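Local coordinates for protein Cow rumen GH26 endo-mannanase (Metagenome, PDB 6UEH) that probably hydrolyses internal beta-1,4-mannosidic linkages in mannans such as galactomannan, as a family GH26 endo-mannanase, at residues Q219-V224 and A293-R298. Sequence-based numbering, arbitrary orientation.
Sequences QTTERV and AEQLQR
Thr221 and Gln295 meet where segments 219-224 and 293-298 have their closest CA atoms, the threonine hydroxyl OG1 donating to the amide oxygen OE1 of Gln295 at 2.7 Å. This donor lies in the carbonyl plane, on a lone pair. The same oxygen takes a second bond, 2.8 Å from NH1 of Arg298 one turn further along, which also arrives in plane, so two donors grip OE1 and fix the rotation of the buried amide. With OG1 set beside its backbone N (chi1 -57°), Thr221 turns the hydroxyl to the glutamine and leaves CG2 to pack over one face of the Arg298 guanidinium, 3.7 Å from CZ. At the guanidinium edge, NH2 forms a salt bridge of 2.9 Å with OE2 of Glu222. The N-H points almost straight at the oxygen (172°), yet comes from above the carboxylate, whose plane is turned 63° from the guanidinium. A water accepts from NH1 of Arg298 and donates to OE1 of Glu222, tying the second carboxylate oxygen to the same group. A methionine in place of Arg298 would probably leave the Glu222 carboxylate without its countercharge and the Gln295 amide freer to turn. Behind this polar seam, Thr221 touches Phe207 and Leu299, while Gln295 rests on Tyr210. The segments run nearly parallel, their axes 10.2 Å apart at closest approach, as neighbouring outer helices of the GH26 TIM barrel: helix 220-230 packs through Thr220 and Val224 on strand 202-206, and helix 280-301 meets helix 334-351 through Ala293 and Leu296.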
loop_
_atom_site.group_PDB
_atom_site.type_symbol
_atom_site.label_atom_id
_atom_site.label_comp_id
_atom_site.label_asym_id
_atom_site.label_seq_id
_atom_site.Cartn_x
_atom_site.Cartn_y
_atom_site.Cartn_z
ATOM N N GLN A 219 11.606 22.838 -13.904
ATOM C CA GLN A 219 10.262 23.361 -14.162
ATOM C C GLN A 219 9.135 22.473 -13.630
ATOM O O GLN A 219 8.009 22.529 -14.129
ATOM C CB GLN A 219 10.066 23.592 -15.665
ATOM C CG GLN A 219 10.899 24.729 -16.234
ATOM C CD GLN A 219 10.295 26.091 -15.947
ATOM O OE1 GLN A 219 9.120 26.330 -16.221
ATOM N NE2 GLN A 219 11.096 26.990 -15.386
ATOM N N THR A 220 9.434 21.667 -12.615
ATOM C CA THR A 220 8.424 20.810 -11.999
ATOM C C THR A 220 7.268 21.635 -11.431
ATOM O O THR A 220 6.105 21.329 -11.678
ATOM C CB THR A 220 9.024 19.937 -10.875
ATOM O OG1 THR A 220 9.841 18.908 -11.448
ATOM C CG2 THR A 220 7.922 19.286 -10.045
ATOM N N THR A 221 7.602 22.685 -10.686
ATOM C CA THR A 221 6.602 23.533 -10.043
ATOM C C THR A 221 5.631 24.138 -11.055
ATOM O O THR A 221 4.422 24.166 -10.822
ATOM C CB THR A 221 7.271 24.660 -9.234
ATOM O OG1 THR A 221 8.152 24.085 -8.261
ATOM C CG2 THR A 221 6.224 25.513 -8.524
ATOM N N GLU A 222 6.158 24.606 -12.182
ATOM C CA GLU A 222 5.314 25.138 -13.245
ATOM C C GLU A 222 4.384 24.062 -13.807
ATOM O O GLU A 222 3.206 24.320 -14.047
ATOM C CB GLU A 222 6.165 25.735 -14.367
ATOM C CG GLU A 222 6.789 27.087 -14.036
ATOM C CD GLU A 222 8.039 26.979 -13.175
ATOM O OE1 GLU A 222 8.435 25.848 -12.822
ATOM O OE2 GLU A 222 8.631 28.033 -12.855
ATOM N N ARG A 223 4.906 22.856 -14.011
ATOM C CA ARG A 223 4.088 21.774 -14.554
ATOM C C ARG A 223 3.018 21.324 -13.561
ATOM O O ARG A 223 1.933 20.912 -13.963
ATOM C CB ARG A 223 4.958 20.584 -14.972
ATOM C CG ARG A 223 5.766 20.833 -16.245
ATOM C CD ARG A 223 6.427 19.559 -16.767
ATOM N NE ARG A 223 7.303 18.950 -15.770
ATOM C CZ ARG A 223 8.552 19.338 -15.535
ATOM N NH1 ARG A 223 9.078 20.344 -16.222
ATOM N NH2 ARG A 223 9.273 18.727 -14.604
ATOM N N VAL A 224 3.318 21.412 -12.268
ATOM C CA VAL A 224 2.322 21.100 -11.246
ATOM C C VAL A 224 1.179 22.109 -11.308
ATOM O O VAL A 224 0.004 21.740 -11.280
ATOM C CB VAL A 224 2.929 21.098 -9.829
ATOM C CG1 VAL A 224 1.834 20.958 -8.781
ATOM C CG2 VAL A 224 3.951 19.981 -9.687
ATOM N N ALA A 293 10.867 23.616 0.516
ATOM C CA ALA A 293 9.805 24.477 1.032
ATOM C C ALA A 293 9.593 25.686 0.133
ATOM O O ALA A 293 8.470 26.171 -0.017
ATOM C CB ALA A 293 10.124 24.924 2.450
ATOM N N GLU A 294 10.682 26.162 -0.462
ATOM C CA GLU A 294 10.630 27.297 -1.372
ATOM C C GLU A 294 9.698 27.003 -2.544
ATOM O O GLU A 294 8.919 27.857 -2.959
ATOM C CB GLU A 294 12.035 27.639 -1.876
ATOM C CG GLU A 294 12.093 28.821 -2.827
ATOM C CD GLU A 294 13.514 29.171 -3.240
ATOM O OE1 GLU A 294 13.682 30.059 -4.102
ATOM O OE2 GLU A 294 14.464 28.561 -2.702
ATOM N N GLN A 295 9.775 25.785 -3.065
ATOM C CA GLN A 295 8.922 25.383 -4.177
ATOM C C GLN A 295 7.485 25.123 -3.727
ATOM O O GLN A 295 6.535 25.490 -4.421
ATOM C CB GLN A 295 9.500 24.144 -4.861
ATOM C CG GLN A 295 10.863 24.392 -5.470
ATOM C CD GLN A 295 10.872 25.609 -6.378
ATOM O OE1 GLN A 295 9.986 25.778 -7.215
ATOM N NE2 GLN A 295 11.871 26.470 -6.207
ATOM N N LEU A 296 7.332 24.495 -2.566
ATOM C CA LEU A 296 6.009 24.198 -2.024
ATOM C C LEU A 296 5.252 25.474 -1.676
ATOM O O LEU A 296 4.023 25.516 -1.755
ATOM C CB LEU A 296 6.126 23.300 -0.791
ATOM C CG LEU A 296 6.706 21.911 -1.077
ATOM C CD1 LEU A 296 6.789 21.080 0.198
ATOM C CD2 LEU A 296 5.873 21.202 -2.139
ATOM N N GLN A 297 5.994 26.509 -1.294
ATOM C CA GLN A 297 5.403 27.802 -0.970
ATOM C C GLN A 297 4.811 28.453 -2.214
ATOM O O GLN A 297 3.753 29.077 -2.153
ATOM C CB GLN A 297 6.442 28.729 -0.333
ATOM C CG GLN A 297 5.897 30.100 0.039
ATOM C CD GLN A 297 4.842 30.033 1.126
ATOM O OE1 GLN A 297 5.059 29.428 2.177
ATOM N NE2 GLN A 297 3.688 30.652 0.878
ATOM N N ARG A 298 5.503 28.306 -3.341
ATOM C CA ARG A 298 5.005 28.813 -4.617
ATOM C C ARG A 298 3.650 28.176 -4.935
ATOM O O ARG A 298 2.719 28.854 -5.375
ATOM C CB ARG A 298 6.004 28.534 -5.742
ATOM C CG ARG A 298 7.363 29.198 -5.571
ATOM C CD ARG A 298 8.316 28.747 -6.668
ATOM N NE ARG A 298 7.865 29.189 -7.985
ATOM C CZ ARG A 298 8.216 28.610 -9.126
ATOM N NH1 ARG A 298 9.013 27.554 -9.112
ATOM N NH2 ARG A 298 7.769 29.081 -10.281
HETATM O O HOH W 1 10.517 25.822 -11.060
#